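PDB 4CU9: beta-galactosidase from Streptococcus pneumoniae, which hydrolyses beta-galactosides and is represented here by a carbohydrate-binding module that probably recognises glycans. Local coordinates for residues L100-G105 against E133-R138; G65-E70 against F108-Y113. One frame throughout, in Å; residues are numbered along the deposited sequence.

Interaction 1 pairs two strands of the sheet, while interaction 2 packs a loop onto another strand of it. Their centres are about 17 Å apart. Strand 97-103 leads, beyond a short turn, into the loop of residues 108-113, and the segments 100-105 and 108-113 touch through Tyr103 and Phe108. Tyr103 CE2 lies 3.4 Å from Phe108 CD1, and the two rings pack edge to face. Strand 160-166 also joins the two contacts, because it pairs with both strand 97-103 and strand 61-70. Neither contact includes a residue of the calcium site. The side chain of Glu101 is about 5 Å from a bound 1,2-ethanediol, probably a crystallisation additive.

Interaction 1 (L100-G105 against E133-R138); sequences LERYVG and EAVPYR
Leu100 to Arg102 run antiparallel to Glu133 to Val135, with Glu101 opposite Ala134 in a non-hydrogen-bonded pair and Arg102 opposite Glu133 in a hydrogen-bonded one. Arg102 and Glu133 exchange both backbone bonds, Arg102 N to Glu133 O at 2.9 Å and Glu133 N to Arg102 O at 3.0 Å. Val135 N also donates to Leu100 O. Water 1 then takes the N-H of Leu100 and donates to Val135 O, so it bridges the strands where they part. On the face of Leu100, Arg102 and Val135, Leu100 CD2 packs 3.7 Å from Val135 CG1. Leu100 CB also touches Tyr137 CD2. With its CG between the backbone N and the carbonyl carbon (chi1 63°), Arg102 brings CG to 3.9 Å from Val135 CG2, and the side chains cross at about a right angle. Glu133 lies beside Arg102 and points the same way. Its CB sits over one face of the guanidinium, toward the rim. The carboxylate is turned 79° from the guanidinium plane. Glu133 OE2 is 4.6 Å from Arg102 NH2, beyond a salt bridge, so any attraction is probably one of charge. Arg102 NE instead donates to water 2 at 2.9 Å, in the guanidinium plane, and this water donates to Ala134 O. On the other face, Glu101 forms salt bridges to Arg162 and Arg164 of strand 160-166. This is an antiparallel strand pair whose members are joined by a long connection, as part of the beta-sheet framework of a galactose-binding-like domain.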
loop_
_atom_site.group_PDB
_atom_site.type_symbol
_atom_site.label_atom_id
_atom_site.label_comp_id
_atom_site.label_asym_id
_atom_site.label_seq_id
_atom_site.Cartn_x
_atom_site.Cartn_y
_atom_site.Cartn_z
ATOM N N LEU A 100 0.746 5.199 8.759
ATOM C CA LEU A 100 -0.055 3.967 8.821
ATOM C C LEU A 100 -1.495 4.320 9.139
ATOM O O LEU A 100 -1.775 5.021 10.101
ATOM C CB LEU A 100 0.478 3.005 9.893
ATOM C CG LEU A 100 -0.253 1.672 10.109
ATOM C CD1 LEU A 100 -0.205 0.805 8.857
ATOM C CD2 LEU A 100 0.377 0.916 11.268
ATOM N N GLU A 101 -2.429 3.735 8.411
ATOM C CA GLU A 101 -3.832 3.943 8.659
ATOM C C GLU A 101 -4.660 2.684 8.600
ATOM O O GLU A 101 -4.410 1.754 7.818
ATOM C CB GLU A 101 -4.418 4.956 7.664
ATOM C CG GLU A 101 -3.773 6.320 7.750
ATOM C CD GLU A 101 -4.270 7.316 6.717
ATOM O OE1 GLU A 101 -4.545 6.904 5.567
ATOM O OE2 GLU A 101 -4.379 8.519 7.081
ATOM N N ARG A 102 -5.697 2.674 9.432
ATOM C CA ARG A 102 -6.662 1.584 9.445
ATOM C C ARG A 102 -7.992 2.076 8.896
ATOM O O ARG A 102 -8.379 3.213 9.117
ATOM C CB ARG A 102 -6.831 1.021 10.864
ATOM C CG ARG A 102 -7.391 2.002 11.874
ATOM C CD ARG A 102 -7.402 1.386 13.272
ATOM N NE ARG A 102 -7.804 2.328 14.318
ATOM C CZ ARG A 102 -9.047 2.503 14.751
ATOM N NH1 ARG A 102 -10.046 1.819 14.233
ATOM N NH2 ARG A 102 -9.286 3.366 15.728
ATOM N N TYR A 103 -8.701 1.209 8.178
ATOM C CA TYR A 103 -9.958 1.592 7.580
ATOM C C TYR A 103 -11.034 1.696 8.667
ATOM O O TYR A 103 -11.180 0.796 9.466
ATOM C CB TYR A 103 -10.357 0.613 6.486
ATOM C CG TYR A 103 -11.621 0.997 5.783
ATOM C CD1 TYR A 103 -11.645 2.101 4.930
ATOM C CD2 TYR A 103 -12.809 0.274 5.979
ATOM C CE1 TYR A 103 -12.818 2.464 4.297
ATOM C CE2 TYR A 103 -13.987 0.654 5.357
ATOM C CZ TYR A 103 -13.974 1.741 4.511
ATOM O OH TYR A 103 -15.124 2.130 3.849
ATOM N N VAL A 104 -11.763 2.802 8.678
ATOM C CA VAL A 104 -12.846 3.016 9.642
ATOM C C VAL A 104 -14.118 3.483 8.928
ATOM O O VAL A 104 -15.037 3.996 9.576
ATOM C CB VAL A 104 -12.467 4.069 10.696
ATOM C CG1 VAL A 104 -11.327 3.602 11.611
ATOM C CG2 VAL A 104 -12.098 5.398 10.031
ATOM N N GLY A 105 -14.193 3.281 7.603
ATOM C CA GLY A 105 -15.347 3.747 6.861
ATOM C C GLY A 105 -16.481 2.738 6.795
ATOM O O GLY A 105 -16.508 1.727 7.522
ATOM N N GLU A 133 -8.046 6.115 9.647
ATOM C CA GLU A 133 -7.541 6.604 10.946
ATOM C C GLU A 133 -6.059 6.247 11.108
ATOM O O GLU A 133 -5.671 5.074 10.981
ATOM C CB GLU A 133 -8.393 5.990 12.063
ATOM C CG GLU A 133 -7.947 6.302 13.489
ATOM C CD GLU A 133 -8.406 7.632 14.008
ATOM O OE1 GLU A 133 -8.829 8.502 13.200
ATOM O OE2 GLU A 133 -8.344 7.812 15.254
ATOM N N ALA A 134 -5.254 7.261 11.440
ATOM C CA ALA A 134 -3.827 7.096 11.668
ATOM C C ALA A 134 -3.519 6.172 12.845
ATOM O O ALA A 134 -4.201 6.201 13.897
ATOM C CB ALA A 134 -3.135 8.447 11.884
ATOM N N VAL A 135 -2.478 5.374 12.668
ATOM C CA VAL A 135 -2.043 4.415 13.688
ATOM C C VAL A 135 -0.574 4.735 14.017
ATOM O O VAL A 135 0.282 4.666 13.137
ATOM C CB VAL A 135 -2.261 2.963 13.209
ATOM C CG1 VAL A 135 -1.651 1.944 14.162
ATOM C CG2 VAL A 135 -3.749 2.670 13.008
ATOM N N PRO A 136 -0.274 5.134 15.282
ATOM C CA PRO A 136 1.138 5.380 15.580
ATOM C C PRO A 136 1.934 4.079 15.518
ATOM O O PRO A 136 1.421 3.019 15.858
ATOM C CB PRO A 136 1.113 5.966 17.025
ATOM C CG PRO A 136 -0.297 6.315 17.300
ATOM C CD PRO A 136 -1.131 5.382 16.466
ATOM N N TYR A 137 3.180 4.136 15.071
ATOM C CA TYR A 137 3.946 2.913 14.854
ATOM C C TYR A 137 5.432 3.153 15.184
ATOM O O TYR A 137 5.881 4.321 15.305
ATOM C CB TYR A 137 3.732 2.422 13.379
ATOM C CG TYR A 137 4.363 3.304 12.341
ATOM C CD1 TYR A 137 5.671 3.129 11.966
ATOM C CD2 TYR A 137 3.665 4.358 11.774
ATOM C CE1 TYR A 137 6.271 3.948 11.033
ATOM C CE2 TYR A 137 4.250 5.197 10.852
ATOM C CZ TYR A 137 5.554 4.988 10.487
ATOM O OH TYR A 137 6.135 5.816 9.566
ATOM N N ARG A 138 6.171 2.062 15.345
ATOM C CA ARG A 138 7.628 2.105 15.420
ATOM C C ARG A 138 8.225 1.230 14.323
ATOM O O ARG A 138 7.774 0.116 14.143
ATOM C CB ARG A 138 8.085 1.602 16.782
ATOM C CG ARG A 138 7.565 2.419 17.957
ATOM C CD ARG A 138 8.136 3.843 17.969
ATOM N NE ARG A 138 7.669 4.575 19.147
ATOM C CZ ARG A 138 7.712 5.898 19.306
ATOM N NH1 ARG A 138 8.219 6.688 18.363
ATOM N NH2 ARG A 138 7.253 6.433 20.439
HETATM O O HOH W 1 1.038 6.504 11.278
HETATM O O HOH W 2 -5.803 4.101 15.518
#

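Interaction 2 (G65-E70 against F108-Y113); sequences GVIFRE and FEVPTY
Ile67 and Phe108 lie alongside each other, running opposite ways, and the isoleucine meets the phenylalanine at the ring edge. Ile67 CG2 lies near the ring plane, 3.9 Å from Phe108 CE2. Ile67 CG1 stands anti to its carbonyl carbon (chi1 -61°), beside the backbone N, and CG2 anti to that N; both touch Phe108 CE2. The CB of Phe108 is not aimed at the strand, but the far end of its ring comes closer. Ile67 CD1 continues to Pro111, and the two side chains reach toward each other tip to tip, with Ile67 CD1 4.0 Å from Pro111 CD. The same methyl approaches Val110 CG2 at 4.2 Å, with the valine side chain at a slant to the isoleucine. Val110 is shared with Arg69. Its CG2 packs against the aliphatic part and the first nitrogen of the arginine, 3.9 Å from Arg69 CD and 3.7 Å from Arg69 NE, and the side chains cross at about a right angle. The arginine chain bends at chi3 (79°), which places NE by the valine methyl. Only a methyl of Val110 comes to the guanidinium from this loop segment, and Arg69 NH1 has its hydrogen bonds at Ser16 O and Glu14 O. The contact is thus van der Waals packing of a loop on a strand. Strand 18-21 flanks it, with Phe20 on Ile67 and Gln18 on Arg69 and Val110. Ile74 of strand 73-86 touches Arg69 and Phe108, while the loop itself leads on to helix 117-120.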
loop_
_atom_site.group_PDB
_atom_site.type_symbol
_atom_site.label_atom_id
_atom_site.label_comp_id
_atom_site.label_asym_id
_atom_site.label_seq_id
_atom_site.Cartn_x
_atom_site.Cartn_y
_atom_site.Cartn_z
ATOM N N GLY A 65 -2.254 -0.393 0.091
ATOM C CA GLY A 65 -2.683 -1.203 1.204
ATOM C C GLY A 65 -3.149 -2.611 0.905
ATOM O O GLY A 65 -3.019 -3.107 -0.236
ATOM N N VAL A 66 -3.708 -3.244 1.922
ATOM C CA VAL A 66 -4.277 -4.590 1.804
ATOM C C VAL A 66 -5.661 -4.646 2.409
ATOM O O VAL A 66 -5.904 -4.162 3.522
ATOM C CB VAL A 66 -3.378 -5.674 2.451
ATOM C CG1 VAL A 66 -3.987 -7.064 2.333
ATOM C CG2 VAL A 66 -1.942 -5.652 1.895
ATOM N N ILE A 67 -6.580 -5.189 1.634
ATOM C CA ILE A 67 -7.882 -5.659 2.105
ATOM C C ILE A 67 -7.789 -7.142 2.518
ATOM O O ILE A 67 -7.435 -7.999 1.713
ATOM C CB ILE A 67 -8.927 -5.566 0.989
ATOM C CG1 ILE A 67 -9.087 -4.124 0.530
ATOM C CG2 ILE A 67 -10.267 -6.102 1.475
ATOM C CD1 ILE A 67 -9.675 -3.983 -0.863
ATOM N N PHE A 68 -8.161 -7.428 3.752
ATOM C CA PHE A 68 -8.135 -8.764 4.299
ATOM C C PHE A 68 -9.334 -9.572 3.809
ATOM O O PHE A 68 -10.468 -9.148 3.961
ATOM C CB PHE A 68 -8.104 -8.709 5.834
ATOM C CG PHE A 68 -6.988 -7.876 6.372
ATOM C CD1 PHE A 68 -5.710 -8.009 5.851
ATOM C CD2 PHE A 68 -7.208 -6.937 7.369
ATOM C CE1 PHE A 68 -4.671 -7.214 6.312
ATOM C CE2 PHE A 68 -6.169 -6.162 7.849
ATOM C CZ PHE A 68 -4.916 -6.285 7.302
ATOM N N ARG A 69 -9.046 -10.717 3.203
ATOM C CA ARG A 69 -10.067 -11.629 2.680
ATOM C C ARG A 69 -9.681 -13.069 2.953
ATOM O O ARG A 69 -8.509 -13.407 3.043
ATOM C CB ARG A 69 -10.217 -11.460 1.184
ATOM C CG ARG A 69 -10.601 -10.045 0.790
ATOM C CD ARG A 69 -10.404 -9.793 -0.680
ATOM N NE ARG A 69 -11.486 -10.338 -1.479
ATOM C CZ ARG A 69 -11.435 -11.470 -2.180
ATOM N NH1 ARG A 69 -10.364 -12.249 -2.166
ATOM N NH2 ARG A 69 -12.484 -11.847 -2.904
ATOM N N GLU A 70 -10.683 -13.918 3.052
ATOM C CA GLU A 70 -10.452 -15.348 3.180
ATOM C C GLU A 70 -11.611 -16.023 2.449
ATOM O O GLU A 70 -12.771 -15.614 2.631
ATOM C CB GLU A 70 -10.428 -15.731 4.657
ATOM C CG GLU A 70 -10.039 -17.176 4.948
ATOM C CD GLU A 70 -8.550 -17.362 4.994
ATOM O OE1 GLU A 70 -7.923 -17.274 3.915
ATOM O OE2 GLU A 70 -8.014 -17.608 6.091
ATOM N N PHE A 108 -17.858 -2.138 2.452
ATOM C CA PHE A 108 -17.362 -1.922 1.078
ATOM C C PHE A 108 -17.106 -3.236 0.391
ATOM O O PHE A 108 -17.105 -4.296 1.024
ATOM C CB PHE A 108 -16.044 -1.121 1.115
ATOM C CG PHE A 108 -14.922 -1.862 1.824
ATOM C CD1 PHE A 108 -14.847 -1.857 3.181
ATOM C CD2 PHE A 108 -13.939 -2.525 1.119
ATOM C CE1 PHE A 108 -13.847 -2.567 3.841
ATOM C CE2 PHE A 108 -12.935 -3.218 1.765
ATOM C CZ PHE A 108 -12.865 -3.215 3.129
ATOM N N GLU A 109 -16.910 -3.173 -0.923
ATOM C CA GLU A 109 -16.403 -4.298 -1.687
ATOM C C GLU A 109 -15.044 -3.911 -2.268
ATOM O O GLU A 109 -14.692 -2.741 -2.301
ATOM C CB GLU A 109 -17.382 -4.740 -2.809
ATOM C CG GLU A 109 -17.699 -3.686 -3.865
ATOM C CD GLU A 109 -18.786 -4.178 -4.848
ATOM O OE1 GLU A 109 -18.532 -5.072 -5.693
ATOM O OE2 GLU A 109 -19.912 -3.692 -4.763
ATOM N N VAL A 110 -14.294 -4.913 -2.713
ATOM C CA VAL A 110 -13.022 -4.684 -3.421
ATOM C C VAL A 110 -13.315 -3.781 -4.610
ATOM O O VAL A 110 -14.241 -4.052 -5.390
ATOM C CB VAL A 110 -12.402 -5.997 -3.929
ATOM C CG1 VAL A 110 -11.199 -5.688 -4.796
ATOM C CG2 VAL A 110 -12.000 -6.867 -2.740
ATOM N N PRO A 111 -12.546 -2.691 -4.765
ATOM C CA PRO A 111 -12.754 -1.873 -5.926
ATOM C C PRO A 111 -12.569 -2.677 -7.237
ATOM O O PRO A 111 -11.738 -3.609 -7.319
ATOM C CB PRO A 111 -11.659 -0.825 -5.827
ATOM C CG PRO A 111 -11.304 -0.730 -4.360
ATOM C CD PRO A 111 -11.514 -2.137 -3.845
ATOM N N THR A 112 -13.340 -2.321 -8.245
ATOM C CA THR A 112 -13.058 -2.857 -9.567
ATOM C C THR A 112 -11.652 -2.437 -10.021
ATOM O O THR A 112 -10.824 -3.258 -10.428
ATOM C CB THR A 112 -14.111 -2.391 -10.578
ATOM O OG1 THR A 112 -15.374 -2.922 -10.177
ATOM C CG2 THR A 112 -13.770 -2.934 -11.962
ATOM N N TYR A 113 -11.377 -1.153 -9.893
ATOM C CA TYR A 113 -10.091 -0.573 -10.256
ATOM C C TYR A 113 -9.253 -0.472 -9.001
ATOM O O TYR A 113 -8.957 0.621 -8.526
ATOM C CB TYR A 113 -10.280 0.798 -10.912
ATOM C CG TYR A 113 -10.894 0.684 -12.313
ATOM C CD1 TYR A 113 -10.090 0.455 -13.410
ATOM C CD2 TYR A 113 -12.263 0.791 -12.518
ATOM C CE1 TYR A 113 -10.624 0.343 -14.696
ATOM C CE2 TYR A 113 -12.815 0.681 -13.799
ATOM C CZ TYR A 113 -11.992 0.449 -14.879
ATOM O OH TYR A 113 -12.491 0.323 -16.155
#